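Local coordinates for protein Cas13d (uncultured Ruminococcus sp, PDB 6IV9) that binds CRISPR RNA as a type VI CRISPR effector whose two HEPN domains govern crRNA maturation and target RNA cleavage, at residues Asn217-Phe222 against Ala269-Lys274; Val284-Gln289 against Ala298-Leu303; Glu313-Leu318 against Leu495-Lys500; Leu785-Asn790 against Cys806-Ile811. The protein carries 2 engineered substitutions. All blocks are in the same frame, centred on the assembly; numbering follows the deposited sequence.

Contact 1 (Asn217-Phe222 against Ala269-Lys274)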
# COMPACT_ATOMS: atom_id res chain seq x y z
N ASN A 217 18.06 1.65 22.21
CA ASN A 217 19.52 1.40 22.26
C ASN A 217 20.19 2.20 21.16
O ASN A 217 19.77 2.13 20.01
CB ASN A 217 19.88 -0.06 22.04
CG ASN A 217 19.45 -0.95 23.17
OD1 ASN A 217 19.37 -0.51 24.30
ND2 ASN A 217 19.15 -2.19 22.86
N THR A 218 21.23 2.95 21.51
CA THR A 218 22.02 3.68 20.50
C THR A 218 22.90 2.68 19.76
O THR A 218 23.03 1.56 20.20
CB THR A 218 22.97 4.70 21.14
OG1 THR A 218 23.88 3.93 21.92
CG2 THR A 218 22.27 5.74 21.98
N TYR A 219 23.54 3.12 18.69
CA TYR A 219 24.43 2.23 17.90
C TYR A 219 25.57 1.76 18.80
O TYR A 219 25.97 0.63 18.71
CB TYR A 219 24.89 2.94 16.64
CG TYR A 219 25.75 2.11 15.71
CD1 TYR A 219 25.23 1.03 15.03
CD2 TYR A 219 27.08 2.41 15.53
CE1 TYR A 219 26.01 0.27 14.18
CE2 TYR A 219 27.88 1.66 14.69
CZ TYR A 219 27.34 0.59 14.00
OH TYR A 219 28.11 -0.14 13.17
N GLU A 220 26.05 2.63 19.67
CA GLU A 220 27.18 2.28 20.56
C GLU A 220 26.76 1.13 21.47
O GLU A 220 27.50 0.18 21.57
CB GLU A 220 27.54 3.49 21.40
CG GLU A 220 28.40 3.16 22.59
CD GLU A 220 29.85 2.95 22.23
OE1 GLU A 220 30.60 2.49 23.10
OE2 GLU A 220 30.22 3.26 21.10
N VAL A 221 25.58 1.22 22.07
CA VAL A 221 25.11 0.11 22.94
C VAL A 221 24.92 -1.16 22.11
O VAL A 221 25.24 -2.22 22.60
CB VAL A 221 23.81 0.49 23.67
CG1 VAL A 221 23.21 -0.71 24.38
CG2 VAL A 221 24.03 1.63 24.64
N PHE A 222 24.39 -1.02 20.90
CA PHE A 222 24.14 -2.18 20.02
C PHE A 222 25.44 -2.90 19.68
O PHE A 222 25.44 -4.10 19.70
CB PHE A 222 23.52 -1.69 18.72
CG PHE A 222 23.27 -2.73 17.66
CD1 PHE A 222 22.48 -3.82 17.92
CD2 PHE A 222 23.79 -2.58 16.39
CE1 PHE A 222 22.21 -4.75 16.94
CE2 PHE A 222 23.53 -3.52 15.41
CZ PHE A 222 22.75 -4.60 15.69
N ALA A 269 33.62 5.71 7.06
CA ALA A 269 32.47 5.66 6.14
C ALA A 269 31.64 4.39 6.38
O ALA A 269 30.43 4.46 6.33
CB ALA A 269 32.96 5.71 4.73
N SER A 270 32.32 3.28 6.64
CA SER A 270 31.64 1.99 6.86
C SER A 270 30.75 2.06 8.10
O SER A 270 29.62 1.65 8.03
CB SER A 270 32.67 0.93 7.02
OG SER A 270 32.07 -0.31 7.32
N GLU A 271 31.28 2.58 9.20
CA GLU A 271 30.51 2.71 10.46
C GLU A 271 29.34 3.68 10.27
O GLU A 271 28.31 3.43 10.83
CB GLU A 271 31.43 3.06 11.63
CG GLU A 271 32.22 1.86 12.10
CD GLU A 271 31.59 1.11 13.26
OE1 GLU A 271 31.75 1.57 14.41
OE2 GLU A 271 30.94 0.08 13.02
N ALA A 272 29.53 4.76 9.53
CA ALA A 272 28.41 5.70 9.34
C ALA A 272 27.28 4.99 8.59
O ALA A 272 26.14 5.13 8.98
CB ALA A 272 28.89 6.91 8.61
N TYR A 273 27.61 4.21 7.56
CA TYR A 273 26.59 3.47 6.80
C TYR A 273 25.89 2.45 7.69
O TYR A 273 24.69 2.44 7.74
CB TYR A 273 27.23 2.80 5.59
CG TYR A 273 26.41 1.70 4.97
CD1 TYR A 273 25.32 1.99 4.18
CD2 TYR A 273 26.70 0.37 5.20
CE1 TYR A 273 24.55 1.00 3.61
CE2 TYR A 273 25.94 -0.63 4.65
CZ TYR A 273 24.86 -0.32 3.84
OH TYR A 273 24.11 -1.31 3.31
N LYS A 274 26.66 1.67 8.45
CA LYS A 274 26.07 0.62 9.32
C LYS A 274 25.15 1.25 10.37
O LYS A 274 24.12 0.68 10.64
CB LYS A 274 27.18 -0.18 9.99
CG LYS A 274 28.08 -0.95 9.04
CD LYS A 274 28.81 -2.05 9.75
CE LYS A 274 30.31 -1.96 9.68
NZ LYS A 274 30.95 -2.97 10.55

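Contact 2 (Val284-Gln289 against Ala298-Leu303). Engineered in segment 284-289: Ala288 (natural residue Arg).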
# COMPACT_ATOMS: atom_id res chain seq x y z
N VAL A 284 11.97 0.10 12.50
CA VAL A 284 10.98 -0.88 11.98
C VAL A 284 10.60 -1.81 13.13
O VAL A 284 9.44 -2.06 13.30
CB VAL A 284 11.56 -1.66 10.79
CG1 VAL A 284 10.76 -2.90 10.50
CG2 VAL A 284 11.67 -0.79 9.56
N GLY A 285 11.57 -2.26 13.91
CA GLY A 285 11.30 -3.15 15.04
C GLY A 285 10.42 -2.48 16.08
O GLY A 285 9.54 -3.13 16.60
N GLN A 286 10.66 -1.21 16.34
CA GLN A 286 9.88 -0.44 17.33
C GLN A 286 8.42 -0.34 16.87
O GLN A 286 7.53 -0.54 17.67
CB GLN A 286 10.52 0.92 17.54
CG GLN A 286 9.59 1.98 18.09
CD GLN A 286 9.26 1.78 19.55
OE1 GLN A 286 9.92 1.06 20.27
NE2 GLN A 286 8.20 2.43 19.99
N ILE A 287 8.20 -0.08 15.59
CA ILE A 287 6.82 0.02 15.06
C ILE A 287 6.14 -1.34 15.22
O ILE A 287 5.02 -1.39 15.66
CB ILE A 287 6.79 0.51 13.61
CG1 ILE A 287 7.41 1.90 13.47
CG2 ILE A 287 5.38 0.49 13.09
CD1 ILE A 287 7.69 2.31 12.06
N ALA A 288 6.87 -2.41 14.96
CA ALA A 288 6.32 -3.78 15.08
C ALA A 288 5.88 -4.03 16.52
O ALA A 288 4.85 -4.59 16.72
CB ALA A 288 7.34 -4.78 14.63
N GLN A 289 6.64 -3.52 17.49
CA GLN A 289 6.34 -3.70 18.93
C GLN A 289 5.12 -2.87 19.35
O GLN A 289 4.64 -3.08 20.44
CB GLN A 289 7.57 -3.37 19.77
CG GLN A 289 8.68 -4.38 19.61
CD GLN A 289 9.97 -3.86 20.18
OE1 GLN A 289 9.98 -3.17 21.19
NE2 GLN A 289 11.06 -4.15 19.53
N ALA A 298 1.71 -7.95 25.84
CA ALA A 298 1.94 -6.50 26.00
C ALA A 298 2.44 -5.87 24.70
O ALA A 298 3.09 -6.54 23.92
CB ALA A 298 2.95 -6.28 27.09
N LYS A 299 2.14 -4.59 24.52
CA LYS A 299 2.59 -3.84 23.33
C LYS A 299 3.02 -2.44 23.77
O LYS A 299 2.62 -2.02 24.84
CB LYS A 299 1.50 -3.84 22.26
CG LYS A 299 0.42 -2.79 22.40
CD LYS A 299 -0.35 -2.68 21.11
CE LYS A 299 -1.50 -1.71 21.17
NZ LYS A 299 -1.44 -0.91 22.40
N ARG A 300 3.88 -1.80 23.00
CA ARG A 300 4.33 -0.44 23.36
C ARG A 300 3.23 0.57 23.02
O ARG A 300 2.52 0.34 22.08
CB ARG A 300 5.66 -0.12 22.70
CG ARG A 300 6.73 -1.15 22.99
CD ARG A 300 8.10 -0.60 22.74
NE ARG A 300 8.15 0.74 23.30
CZ ARG A 300 8.70 1.05 24.46
NH1 ARG A 300 9.33 0.12 25.16
NH2 ARG A 300 8.63 2.28 24.91
N PHE A 301 3.16 1.65 23.79
CA PHE A 301 2.13 2.69 23.60
C PHE A 301 2.74 3.96 22.99
O PHE A 301 2.02 4.94 22.90
CB PHE A 301 1.49 2.99 24.95
CG PHE A 301 0.56 1.90 25.40
CD1 PHE A 301 -0.73 1.83 24.92
CD2 PHE A 301 1.00 0.90 26.24
CE1 PHE A 301 -1.58 0.80 25.30
CE2 PHE A 301 0.16 -0.13 26.62
CZ PHE A 301 -1.13 -0.16 26.15
N ASP A 302 3.98 3.91 22.56
CA ASP A 302 4.70 5.12 22.10
C ASP A 302 4.88 5.19 20.58
O ASP A 302 5.78 5.87 20.16
CB ASP A 302 5.99 5.34 22.90
CG ASP A 302 6.98 4.20 22.83
OD1 ASP A 302 6.60 3.14 22.39
OD2 ASP A 302 8.11 4.40 23.23
N LEU A 303 3.95 4.63 19.82
CA LEU A 303 4.06 4.62 18.33
C LEU A 303 4.16 6.04 17.80
O LEU A 303 4.94 6.29 16.92
CB LEU A 303 2.77 4.01 17.79
CG LEU A 303 2.79 3.36 16.42
CD1 LEU A 303 1.46 3.48 15.72
CD2 LEU A 303 3.94 3.82 15.56

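Contact 3 (Glu313-Leu318 against Leu495-Lys500)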
# COMPACT_ATOMS: atom_id res chain seq x y z
N GLU A 313 20.47 10.68 17.58
CA GLU A 313 21.22 10.05 16.46
C GLU A 313 20.22 9.43 15.46
O GLU A 313 20.49 9.43 14.30
CB GLU A 313 22.29 9.09 16.98
CG GLU A 313 21.76 7.84 17.65
CD GLU A 313 22.84 6.83 17.98
OE1 GLU A 313 23.87 7.25 18.47
OE2 GLU A 313 22.64 5.66 17.75
N TYR A 314 19.11 8.90 15.96
CA TYR A 314 18.10 8.30 15.06
C TYR A 314 17.52 9.37 14.15
O TYR A 314 17.35 9.14 12.99
CB TYR A 314 16.98 7.67 15.87
CG TYR A 314 17.30 6.33 16.46
CD1 TYR A 314 17.99 6.21 17.65
CD2 TYR A 314 16.93 5.17 15.82
CE1 TYR A 314 18.28 4.98 18.19
CE2 TYR A 314 17.20 3.93 16.35
CZ TYR A 314 17.89 3.83 17.54
OH TYR A 314 18.14 2.60 18.04
N ARG A 315 17.25 10.54 14.71
CA ARG A 315 16.69 11.69 13.96
C ARG A 315 17.70 12.15 12.91
O ARG A 315 17.29 12.61 11.88
CB ARG A 315 16.11 12.75 14.89
CG ARG A 315 14.87 12.26 15.62
CD ARG A 315 14.14 13.33 16.38
NE ARG A 315 14.92 13.84 17.49
CZ ARG A 315 15.13 13.19 18.61
NH1 ARG A 315 14.56 12.02 18.82
NH2 ARG A 315 15.92 13.69 19.52
N ASP A 316 18.99 12.05 13.22
CA ASP A 316 20.04 12.43 12.25
C ASP A 316 19.95 11.51 11.03
O ASP A 316 20.15 11.96 9.94
CB ASP A 316 21.41 12.41 12.91
CG ASP A 316 21.62 13.59 13.84
OD1 ASP A 316 20.90 14.56 13.72
OD2 ASP A 316 22.49 13.50 14.66
N THR A 317 19.72 10.22 11.27
CA THR A 317 19.60 9.28 10.13
C THR A 317 18.38 9.65 9.29
O THR A 317 18.51 9.70 8.09
CB THR A 317 19.53 7.83 10.61
OG1 THR A 317 20.79 7.45 11.15
CG2 THR A 317 19.10 6.89 9.51
N LEU A 318 17.26 9.95 9.92
CA LEU A 318 16.04 10.29 9.15
C LEU A 318 16.30 11.54 8.31
O LEU A 318 15.92 11.54 7.18
CB LEU A 318 14.87 10.50 10.11
CG LEU A 318 14.42 9.25 10.85
CD1 LEU A 318 13.18 9.54 11.66
CD2 LEU A 318 14.16 8.12 9.88
N LEU A 495 9.86 19.25 7.39
CA LEU A 495 8.98 18.09 7.68
C LEU A 495 9.08 17.64 9.14
O LEU A 495 10.12 17.77 9.72
CB LEU A 495 9.38 16.93 6.77
CG LEU A 495 9.48 17.23 5.28
CD1 LEU A 495 9.85 15.99 4.50
CD2 LEU A 495 8.20 17.84 4.75
N LEU A 496 7.99 17.09 9.68
CA LEU A 496 8.00 16.50 11.04
C LEU A 496 8.78 15.19 10.99
O LEU A 496 8.87 14.60 9.93
CB LEU A 496 6.56 16.22 11.48
CG LEU A 496 5.67 17.45 11.59
CD1 LEU A 496 4.27 17.06 12.00
CD2 LEU A 496 6.25 18.45 12.56
N TYR A 497 9.28 14.74 12.13
CA TYR A 497 10.02 13.46 12.22
C TYR A 497 9.10 12.29 11.87
O TYR A 497 9.55 11.34 11.27
CB TYR A 497 10.84 13.38 13.50
CG TYR A 497 12.09 14.20 13.36
CD1 TYR A 497 13.12 13.77 12.56
CD2 TYR A 497 12.19 15.45 13.92
CE1 TYR A 497 14.26 14.53 12.36
CE2 TYR A 497 13.32 16.23 13.75
CZ TYR A 497 14.36 15.76 12.97
OH TYR A 497 15.47 16.52 12.77
N PHE A 498 7.83 12.41 12.22
CA PHE A 498 6.90 11.29 11.90
C PHE A 498 6.85 11.11 10.38
O PHE A 498 6.91 9.99 9.94
CB PHE A 498 5.52 11.52 12.52
CG PHE A 498 4.58 10.38 12.25
CD1 PHE A 498 4.53 9.29 13.10
CD2 PHE A 498 3.80 10.36 11.12
CE1 PHE A 498 3.69 8.23 12.83
CE2 PHE A 498 2.96 9.30 10.86
CZ PHE A 498 2.91 8.24 11.71
N SER A 499 6.76 12.21 9.64
CA SER A 499 6.71 12.19 8.15
C SER A 499 8.01 11.61 7.61
O SER A 499 7.96 10.80 6.72
CB SER A 499 6.49 13.57 7.62
OG SER A 499 5.35 14.15 8.18
N LYS A 500 9.13 12.03 8.17
CA LYS A 500 10.46 11.54 7.74
C LYS A 500 10.58 10.04 8.04
O LYS A 500 11.23 9.35 7.31
CB LYS A 500 11.56 12.44 8.31
CG LYS A 500 11.55 13.85 7.75
CD LYS A 500 12.68 14.73 8.23
CE LYS A 500 12.36 15.53 9.46
NZ LYS A 500 13.21 16.74 9.57

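Contact 4 (Leu785-Asn790 against Cys806-Ile811)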
# COMPACT_ATOMS: atom_id res chain seq x y z
N LEU A 785 -21.37 -15.52 26.14
CA LEU A 785 -22.09 -14.41 26.81
C LEU A 785 -23.39 -14.11 26.06
O LEU A 785 -24.36 -13.80 26.71
CB LEU A 785 -21.20 -13.18 26.90
CG LEU A 785 -20.00 -13.34 27.82
CD1 LEU A 785 -19.06 -12.16 27.69
CD2 LEU A 785 -20.45 -13.51 29.25
N CYS A 786 -23.38 -14.20 24.74
CA CYS A 786 -24.64 -13.92 24.01
C CYS A 786 -25.68 -14.97 24.40
O CYS A 786 -26.82 -14.62 24.54
CB CYS A 786 -24.43 -13.98 22.50
SG CYS A 786 -23.57 -12.54 21.84
N ASP A 787 -25.27 -16.23 24.46
CA ASP A 787 -26.20 -17.33 24.81
C ASP A 787 -26.69 -17.23 26.26
O ASP A 787 -27.87 -17.41 26.47
CB ASP A 787 -25.59 -18.70 24.52
CG ASP A 787 -25.12 -18.94 23.09
OD1 ASP A 787 -25.72 -18.39 22.16
OD2 ASP A 787 -24.15 -19.69 22.94
N ASP A 788 -25.80 -16.95 27.21
CA ASP A 788 -26.14 -17.00 28.66
C ASP A 788 -26.64 -15.69 29.27
O ASP A 788 -27.15 -15.76 30.37
CB ASP A 788 -24.89 -17.36 29.46
CG ASP A 788 -24.21 -18.65 29.05
OD1 ASP A 788 -24.83 -19.44 28.34
OD2 ASP A 788 -23.06 -18.84 29.44
N ARG A 789 -26.50 -14.55 28.59
CA ARG A 789 -26.87 -13.26 29.23
C ARG A 789 -27.80 -12.44 28.34
O ARG A 789 -28.10 -12.89 27.26
CB ARG A 789 -25.61 -12.44 29.53
CG ARG A 789 -24.63 -13.15 30.46
CD ARG A 789 -23.44 -12.26 30.73
NE ARG A 789 -23.13 -12.16 32.14
CZ ARG A 789 -22.05 -12.66 32.70
NH1 ARG A 789 -21.92 -13.97 32.83
NH2 ARG A 789 -21.11 -11.86 33.17
N ASN A 790 -28.30 -11.33 28.85
CA ASN A 790 -29.20 -10.46 28.05
C ASN A 790 -28.41 -9.31 27.44
O ASN A 790 -28.62 -9.00 26.30
CB ASN A 790 -30.33 -9.90 28.90
CG ASN A 790 -31.35 -10.96 29.20
OD1 ASN A 790 -31.83 -11.61 28.28
ND2 ASN A 790 -31.63 -11.17 30.47
N CYS A 806 -23.11 -20.51 13.96
CA CYS A 806 -22.13 -20.98 12.95
C CYS A 806 -20.71 -20.80 13.49
O CYS A 806 -19.92 -21.70 13.35
CB CYS A 806 -22.27 -20.19 11.67
SG CYS A 806 -23.73 -20.64 10.71
N VAL A 807 -20.43 -19.66 14.10
CA VAL A 807 -19.09 -19.39 14.68
C VAL A 807 -18.80 -20.40 15.79
O VAL A 807 -17.67 -20.80 15.94
CB VAL A 807 -18.97 -17.94 15.17
CG1 VAL A 807 -17.73 -17.73 16.02
CG2 VAL A 807 -19.01 -16.96 14.01
N GLU A 808 -19.81 -20.74 16.58
CA GLU A 808 -19.61 -21.70 17.69
C GLU A 808 -19.19 -23.05 17.10
O GLU A 808 -18.31 -23.68 17.64
CB GLU A 808 -20.88 -21.78 18.53
CG GLU A 808 -21.07 -20.60 19.45
CD GLU A 808 -22.38 -20.60 20.22
OE1 GLU A 808 -23.15 -21.54 20.04
OE2 GLU A 808 -22.61 -19.69 20.98
N VAL A 809 -19.80 -23.45 16.00
CA VAL A 809 -19.43 -24.74 15.36
C VAL A 809 -17.99 -24.68 14.86
O VAL A 809 -17.27 -25.63 15.03
CB VAL A 809 -20.40 -25.07 14.22
CG1 VAL A 809 -19.90 -26.23 13.40
CG2 VAL A 809 -21.78 -25.36 14.77
N ASP A 810 -17.61 -23.56 14.25
CA ASP A 810 -16.24 -23.36 13.71
C ASP A 810 -15.23 -23.39 14.86
O ASP A 810 -14.23 -24.01 14.70
CB ASP A 810 -16.20 -22.13 12.81
CG ASP A 810 -17.12 -22.27 11.61
OD1 ASP A 810 -17.23 -23.39 11.09
OD2 ASP A 810 -17.71 -21.27 11.20
N ILE A 811 -15.55 -22.79 16.00
CA ILE A 811 -14.60 -22.78 17.15
C ILE A 811 -14.32 -24.22 17.60
O ILE A 811 -13.19 -24.54 17.89
CB ILE A 811 -15.16 -21.95 18.31
CG1 ILE A 811 -15.16 -20.45 18.02
CG2 ILE A 811 -14.40 -22.24 19.58
CD1 ILE A 811 -16.00 -19.66 18.97

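Contact 1 (Asn217-Phe222 against Ala269-Lys274)
The Tyr219 ring meets Glu271 at its edge: carboxylate oxygen OE2 lies in the ring plane, 2.8 Å from the phenolic OH. Seen from the acid, the approach is different. The phenol reaches OE2 from above the carboxylate plane, 51° out of it, and ring and carboxylate planes are inclined by 53°, with the two side chains crossing at about a right angle. Tyr219 OH donates this hydrogen bond. OE1 of the same acid stands beside the ring, 3.9 Å from Tyr219 CE2. The backbone end of Lys274 comes up obliquely at CE1, while its CB sits 3.3 Å from Tyr219 OH, so the hydroxyl has a methylene on one flank while it points its bond at the acid. With CG anti to the backbone N (chi1 -177°), the Tyr219 ring is carried outward from its short helix toward helix 267-291. Further on, that long helix carries the position of the arginine of an R-X4-H motif, consistent with a HEPN domain, so the contact joins the short helix 219-223 to the N-terminal part of a helix that probably belongs to such a domain. Glu271 bends at its second torsion to bring the carboxylate round to the phenol, and OE2 also lies 3.9 Å from Lys274 NZ, a long ion pair within the same helix. On the Tyr219 side, Thr218 is the N-cap, with OG1 accepting from Val221 N at 3.2 Å. One turn on, the buried Phe222 ring stacks with Tyr278 and meets Phe245 edge-to-face.

Contact 2 (Val284-Gln289 against Ala298-Leu303)
Gln286 and Asp302 cross at about a right angle, their amide and carboxylate planes 81° apart, and Gln286 NE2 donates to Asp302 OD1 over 3.0 Å. The acceptor lies in the amide plane, yet the donor stands above the carboxylate. Arg300 NE reaches the same OD1 from the opposite face at 3.0 Å, and its NH2 meets OD2 at 2.8 Å, a side-on grip by two nitrogens on two oxygens. A leucine in place of Asp302 would probably leave both Arg300 and the Gln286 amide without their acceptor and the guanidinium free to turn. Gln286 bends at chi2 (73°), which brings OE1 to 3.5 Å from Arg300 CD; that oxygen accepts from Arg216. Gln289 and Arg300 instead run side by side in the same direction, with Gln289 OE1 beside Arg300 CD. Their backbones are tied by Arg300 N to Gln289 O at 3.0 Å, nearly straight at 172°. Deeper in, Ile287 CG2 touches Leu303 CD2. The irregular loop 298-303 thus folds back on the end of helix 267-291. The R-X4-H motif expected of HEPN nucleases probably starts here, its arginine replaced by the engineered Ala288 and its histidine, His293, just past the helix end.

Contact 3 (Glu313-Leu318 against Leu495-Lys500)
Arg315 and Tyr497 each hold CG anti to the carbonyl carbon (chi1 -67° and -78°), and this sends the two side chains out of their helices toward each other. They cross at about a right angle. The aliphatic part of the arginine spreads over one ring face: CD sits 3.7 Å from the Tyr497 centroid and only 11° off the normal, a clear CH-pi contact, while Arg315 CB approaches Tyr497 CE1 at 3.6 Å. The guanidinium, turned steeply to the ring, is directed elsewhere, and its NH1 donates to Ile307 O. On the opposite face of the ring lies Lys500 CE, 3.6 Å above the plane and shifted to the rim, so Tyr497 is sandwiched between two aliphatic stems. Helix 312-330 is thereby joined to the first turn of helix 497-505, whose later Leu505 packs on Val284 and Ile287 of helix 267-291, probably of a HEPN domain. One turn after Arg315, Leu318 CD1 meets the ring edge 4.3 Å from Tyr497 CD1, and Leu318 CB lies 4.2 Å from Lys500 CB. Asp319, one residue beyond Leu318, takes a hydrogen bond with Tyr497 OH on OD2 and a salt bridge from Lys500 NZ on OD1. An alanine in place of Tyr497 is likely to open a gap between the stems of Arg315 and Lys500 and to leave Asp319 without the phenolic hydroxyl.

Contact 4 (Leu785-Asn790 against Cys806-Ile811)
Asp787 and Glu808 reach toward each other from opposite directions and bring two carboxylates together, with Asp787 OD2 only 2.5 Å from Glu808 OE2. The contact is narrow: 64 Å² is buried in all, and the nearest CA atoms, those of Asp787 and Glu808, are 10.6 Å apart. Glu808 supplies the longer arm. Its chain runs straight beyond CG (chi2 175°), projecting the acid from the flank of its helix, whereas the short Asp787 is directed by its first torsion, chi1 -56°, with CG beside the backbone N. The carboxylate planes stand nearly perpendicular, 86° apart, so the groups do not lie flat on each other; Asp787 CG is 3.4 Å from Glu808 OE2. Helices 777-788 and 801-813 pack against each other, Val807 on Cys783 and Ile811 on Ser779, and this helix pair belongs to the C-terminal region, consistent with the second HEPN domain. The acids meet at the last turn of helix 777-788. Lys805, from the turn of helix 801-813 that precedes Glu808, bridges both acids through NZ, to Asp787 OD1 and Glu808 OE1, and its neighbour Arg804 adds a second partner to Asp787 OD1 through NH2. The basic groups thus hold the oxygens of each acid other than the two that lie closest together, and they would probably ease the closeness of two acids, one of which may be protonated.

Overall arrangement
From the N terminus the four contacts follow one another in series; none nests or crosses. Contact 1 closes a loop of 46 residues containing helix 232-251 and ends on helix 267-291. Contact 2 uses the far end of that same helix and closes only eight residues; its centre is about 21 Å from that of contact 1. Contact 3 spans 176 mostly helical residues, and touches contact 1 directly through Asn217 O with Tyr314 OH and Tyr219 N with Glu313 OE2. These three thus gather around helix 267-291. Contact 4 closes 15 residues in the C-terminal part, its centre about 33 Å from that of contact 2 and farther from the others.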